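Local coordinates for protein dehydroquinate synthase (Thermus thermophilus, PDB 1UJN) that probably converts 3-deoxy-D-arabino-heptulosonate 7-phosphate to 3-dehydroquinate, with NAD and a divalent cobalt or zinc ion as cofactors, in the second step of the chorismate pathway, at residues H310-L315 with L320-L325; A174-L179 with Y253-A258. One frame throughout, in Å; residues are numbered along the deposited sequence.

Interaction 1 is a two-stranded hairpin and interaction 2 a leucine of one helix set against three side chains of another; their centres lie 13 Å apart and they touch directly. Helix 247-264 joins them: it sends L255 toward helix 164-181 in interaction 2, while its A258 and Y257 meet the hairpin of interaction 1, with W311 CZ3 3.5 Å from Y257 CE2 and P314 CD 3.4 Å from A258 O. A second junction brings L320 CD1 to 3.4 Å from L179 O. Both lie near the predicted zinc site of E173, H231 and H247: the nearest side-chain atoms of K176 are about 3 Å from E173 and from H231, while those of V312 stay about 7 Å from H231.

Interaction 1 (H310-L315 with L320-L325); sequences HWVVPL and LVVRPL
W311 and R323 open a two-stranded antiparallel beta hairpin, strand 311-314 against strand 319-323, held by paired backbone bonds at W311/R323 and V313/V321. The bond from V313 N to V321 O is short, 2.7 Å, and runs nearly along the C=O axis; that from W311 N to R323 O is just as straight at the hydrogen, yet its donor stands 43° out of the carbonyl plane. On one face the branched end of L320 is the bump, set in the hollow between P314 and V312 CG1, with V322 CG2 against V312 CG2 farther along. L320 CG, anti to its own carbonyl carbon (chi1 -64°), sits 3.5 Å from P314 CA, and CD2 reaches V312 CG1 at 3.7 Å. Were this leucine cut back to an alanine, a gap would probably open beside P314 and V312 CG1 would lose this neighbour. The other face is built on V313, whose CB meets V321 CG2; the beta-branched valines suit extended backbone and stay compact. L315, where the chain turns a corner, crosses V321 at about a right angle and sets CD1 3.8 Å from V321 CG1. Farther along, L325 CD1 comes obliquely to CG and CD1 of W311, and L261 and L330, from two helices, pack on both. R323 instead curls forward to the next residue, NE and NH2 gripping P324 O side-on and in the guanidinium plane. At the outer end, P324 sets CD over one face of the imidazole of H310, offset toward the rim, in a CH-pi contact 4.0 Å from the ring centroid.

Interaction 2 (A174-L179 with Y253-A258); sequences AFKHGL and YGLLYA
L255 turns its CG anti to its own carbonyl carbon (chi1 -68°) and keeps its chain extended, while F175 holds its CG anti to the backbone N (chi1 -177°); these torsions carry the two side chains past each other in opposite directions. L255 carries the contact, meeting F175, K176 and L179. Its CD1 comes 3.9 Å from F175 CD2, approaching the ring obliquely, and its CD2 reaches toward L179 CD1 at 4.3 Å and the aliphatic CG of K176, also at 4.3 Å. A forked leucine suits this place, since each methyl has its own neighbours and the axes of segments 174-179 and 253-258 approach only to 11.6 Å, a span bridged by long side chains rather than by backbone. K176 lends only methylenes here: its NZ leads away to a hydrogen bond with L227 O and a salt bridge with E173, a predicted zinc ligand, and so is likely to help orient that carboxylate. The two segments run at 21° to each other. L277 of helix 271-281 also packs on F175, helix 199-216 touches A174 and H177 of helix 164-181, and helix 327-342 lies against Y253, L256 and Y257 of helix 247-264, placing this contact inside the helical C-terminal region.

Interaction 1 (H310-L315 with L320-L325)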
# COMPACT_ATOMS: atom_id res chain seq x y z
N HIS A 310 6.41 -26.58 7.22
CA HIS A 310 6.27 -27.40 6.02
C HIS A 310 7.46 -27.19 5.07
O HIS A 310 7.91 -26.08 4.83
CB HIS A 310 4.97 -27.00 5.31
CG HIS A 310 3.80 -27.71 5.95
ND1 HIS A 310 3.50 -27.61 7.27
CD2 HIS A 310 2.81 -28.48 5.33
CE1 HIS A 310 2.35 -28.29 7.44
NE2 HIS A 310 1.91 -28.82 6.29
N TRP A 311 7.99 -28.26 4.50
CA TRP A 311 9.13 -28.16 3.59
C TRP A 311 8.72 -28.52 2.17
O TRP A 311 7.87 -29.38 1.96
CB TRP A 311 10.24 -29.13 4.01
CG TRP A 311 10.73 -28.98 5.40
CD1 TRP A 311 10.11 -29.40 6.55
CD2 TRP A 311 11.98 -28.41 5.81
NE1 TRP A 311 10.90 -29.13 7.64
CE2 TRP A 311 12.05 -28.51 7.22
CE3 TRP A 311 13.04 -27.81 5.13
CZ2 TRP A 311 13.14 -28.05 7.95
CZ3 TRP A 311 14.13 -27.35 5.85
CH2 TRP A 311 14.17 -27.47 7.26
N VAL A 312 9.33 -27.85 1.20
CA VAL A 312 9.07 -28.15 -0.20
C VAL A 312 10.09 -29.22 -0.55
O VAL A 312 11.30 -28.95 -0.58
CB VAL A 312 9.29 -26.92 -1.12
CG1 VAL A 312 9.06 -27.32 -2.57
CG2 VAL A 312 8.34 -25.79 -0.73
N VAL A 313 9.61 -30.44 -0.78
CA VAL A 313 10.48 -31.56 -1.09
C VAL A 313 10.38 -31.98 -2.55
O VAL A 313 9.29 -32.31 -3.03
CB VAL A 313 10.13 -32.80 -0.22
CG1 VAL A 313 11.08 -33.95 -0.52
CG2 VAL A 313 10.19 -32.43 1.25
N PRO A 314 11.50 -31.96 -3.28
CA PRO A 314 11.50 -32.35 -4.70
C PRO A 314 11.73 -33.86 -4.82
O PRO A 314 12.83 -34.35 -4.55
CB PRO A 314 12.66 -31.54 -5.26
CG PRO A 314 13.66 -31.61 -4.14
CD PRO A 314 12.80 -31.37 -2.90
N LEU A 315 10.70 -34.59 -5.22
CA LEU A 315 10.82 -36.04 -5.38
C LEU A 315 11.33 -36.37 -6.77
O LEU A 315 11.93 -37.43 -7.00
CB LEU A 315 9.46 -36.71 -5.14
CG LEU A 315 8.86 -36.47 -3.75
CD1 LEU A 315 7.51 -37.15 -3.65
CD2 LEU A 315 9.80 -37.01 -2.68
N LEU A 320 6.98 -32.31 -6.91
CA LEU A 320 7.34 -31.94 -5.55
C LEU A 320 6.16 -32.01 -4.60
O LEU A 320 4.99 -31.99 -5.01
CB LEU A 320 7.91 -30.52 -5.53
CG LEU A 320 9.22 -30.24 -6.27
CD1 LEU A 320 9.01 -30.31 -7.77
CD2 LEU A 320 9.72 -28.86 -5.87
N VAL A 321 6.46 -32.08 -3.31
CA VAL A 321 5.44 -32.14 -2.28
C VAL A 321 5.78 -31.17 -1.16
O VAL A 321 6.94 -30.85 -0.93
CB VAL A 321 5.30 -33.56 -1.69
CG1 VAL A 321 4.87 -34.53 -2.78
CG2 VAL A 321 6.63 -34.00 -1.08
N VAL A 322 4.74 -30.70 -0.47
CA VAL A 322 4.92 -29.78 0.65
C VAL A 322 4.32 -30.51 1.85
O VAL A 322 3.15 -30.89 1.83
CB VAL A 322 4.17 -28.46 0.41
CG1 VAL A 322 4.36 -27.53 1.60
CG2 VAL A 322 4.67 -27.81 -0.86
N ARG A 323 5.13 -30.70 2.89
CA ARG A 323 4.67 -31.42 4.07
C ARG A 323 5.67 -31.32 5.22
O ARG A 323 6.81 -30.90 5.03
CB ARG A 323 4.47 -32.89 3.72
CG ARG A 323 5.67 -33.48 2.98
CD ARG A 323 5.74 -35.00 3.08
NE ARG A 323 6.08 -35.43 4.44
CZ ARG A 323 6.41 -36.68 4.77
NH1 ARG A 323 6.45 -37.63 3.84
NH2 ARG A 323 6.71 -36.98 6.02
N PRO A 324 5.24 -31.71 6.43
CA PRO A 324 6.10 -31.68 7.62
C PRO A 324 6.94 -32.96 7.62
O PRO A 324 6.56 -33.95 6.99
CB PRO A 324 5.09 -31.65 8.77
CG PRO A 324 3.98 -32.51 8.23
CD PRO A 324 3.84 -31.99 6.81
N LEU A 325 8.06 -32.94 8.32
CA LEU A 325 8.92 -34.12 8.36
C LEU A 325 9.37 -34.47 9.77
O LEU A 325 9.56 -33.59 10.61
CB LEU A 325 10.16 -33.88 7.48
CG LEU A 325 9.89 -33.60 5.99
CD1 LEU A 325 11.16 -33.07 5.33
CD2 LEU A 325 9.42 -34.88 5.31

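Interaction 2 (A174-L179 with Y253-A258)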
# COMPACT_ATOMS: atom_id res chain seq x y z
N ALA A 174 16.89 -19.54 -11.37
CA ALA A 174 16.39 -20.12 -12.61
C ALA A 174 16.44 -21.64 -12.48
O ALA A 174 15.52 -22.36 -12.87
CB ALA A 174 17.24 -19.66 -13.79
N PHE A 175 17.55 -22.12 -11.91
CA PHE A 175 17.77 -23.54 -11.68
C PHE A 175 16.63 -24.07 -10.82
O PHE A 175 16.09 -25.15 -11.06
CB PHE A 175 19.10 -23.73 -10.95
CG PHE A 175 19.48 -25.16 -10.71
CD1 PHE A 175 20.35 -25.82 -11.58
CD2 PHE A 175 18.97 -25.86 -9.62
CE1 PHE A 175 20.71 -27.15 -11.37
CE2 PHE A 175 19.32 -27.19 -9.40
CZ PHE A 175 20.19 -27.84 -10.28
N LYS A 176 16.27 -23.29 -9.80
CA LYS A 176 15.18 -23.66 -8.90
C LYS A 176 13.88 -23.83 -9.69
O LYS A 176 13.13 -24.79 -9.47
CB LYS A 176 15.01 -22.57 -7.84
CG LYS A 176 13.99 -22.89 -6.76
CD LYS A 176 13.71 -21.67 -5.89
CE LYS A 176 13.01 -20.59 -6.70
NZ LYS A 176 12.63 -19.42 -5.86
N HIS A 177 13.60 -22.90 -10.61
CA HIS A 177 12.40 -22.99 -11.43
C HIS A 177 12.44 -24.27 -12.25
O HIS A 177 11.40 -24.88 -12.53
CB HIS A 177 12.28 -21.80 -12.39
CG HIS A 177 12.09 -20.48 -11.72
ND1 HIS A 177 12.20 -19.28 -12.39
CD2 HIS A 177 11.81 -20.17 -10.43
CE1 HIS A 177 11.99 -18.29 -11.54
NE2 HIS A 177 11.75 -18.80 -10.35
N GLY A 178 13.65 -24.66 -12.65
CA GLY A 178 13.82 -25.88 -13.43
C GLY A 178 13.35 -27.09 -12.65
O GLY A 178 12.64 -27.95 -13.19
N LEU A 179 13.73 -27.15 -11.38
CA LEU A 179 13.33 -28.26 -10.53
C LEU A 179 11.82 -28.23 -10.27
O LEU A 179 11.17 -29.27 -10.22
CB LEU A 179 14.08 -28.20 -9.20
CG LEU A 179 15.59 -28.41 -9.25
CD1 LEU A 179 16.18 -28.21 -7.86
CD2 LEU A 179 15.90 -29.80 -9.77
N TYR A 253 22.47 -23.67 -1.29
CA TYR A 253 22.71 -24.55 -0.15
C TYR A 253 21.40 -25.24 0.26
O TYR A 253 21.39 -26.42 0.60
CB TYR A 253 23.26 -23.76 1.04
CG TYR A 253 24.74 -23.47 0.97
CD1 TYR A 253 25.22 -22.16 1.10
CD2 TYR A 253 25.67 -24.49 0.81
CE1 TYR A 253 26.59 -21.89 1.08
CE2 TYR A 253 27.04 -24.24 0.80
CZ TYR A 253 27.49 -22.94 0.93
OH TYR A 253 28.85 -22.69 0.94
N GLY A 254 20.30 -24.48 0.21
CA GLY A 254 19.00 -25.02 0.57
C GLY A 254 18.53 -26.07 -0.43
O GLY A 254 17.83 -27.01 -0.07
N LEU A 255 18.93 -25.90 -1.69
CA LEU A 255 18.56 -26.85 -2.74
C LEU A 255 19.22 -28.21 -2.50
O LEU A 255 18.62 -29.26 -2.77
CB LEU A 255 18.96 -26.32 -4.11
CG LEU A 255 18.17 -25.09 -4.57
CD1 LEU A 255 18.66 -24.64 -5.93
CD2 LEU A 255 16.69 -25.44 -4.62
N LEU A 256 20.45 -28.19 -2.00
CA LEU A 256 21.15 -29.43 -1.71
C LEU A 256 20.41 -30.15 -0.58
O LEU A 256 20.21 -31.37 -0.63
CB LEU A 256 22.59 -29.15 -1.29
CG LEU A 256 23.41 -30.39 -0.89
CD1 LEU A 256 23.50 -31.34 -2.07
CD2 LEU A 256 24.79 -29.97 -0.44
N TYR A 257 19.99 -29.39 0.42
CA TYR A 257 19.27 -29.97 1.55
C TYR A 257 17.95 -30.56 1.09
O TYR A 257 17.59 -31.67 1.47
CB TYR A 257 19.01 -28.90 2.62
CG TYR A 257 18.50 -29.47 3.93
CD1 TYR A 257 19.31 -30.25 4.74
CD2 TYR A 257 17.19 -29.22 4.35
CE1 TYR A 257 18.84 -30.77 5.95
CE2 TYR A 257 16.71 -29.73 5.55
CZ TYR A 257 17.54 -30.50 6.35
OH TYR A 257 17.07 -31.02 7.54
N ALA A 258 17.23 -29.82 0.25
CA ALA A 258 15.95 -30.28 -0.29
C ALA A 258 16.14 -31.58 -1.05
O ALA A 258 15.34 -32.52 -0.92
CB ALA A 258 15.35 -29.22 -1.20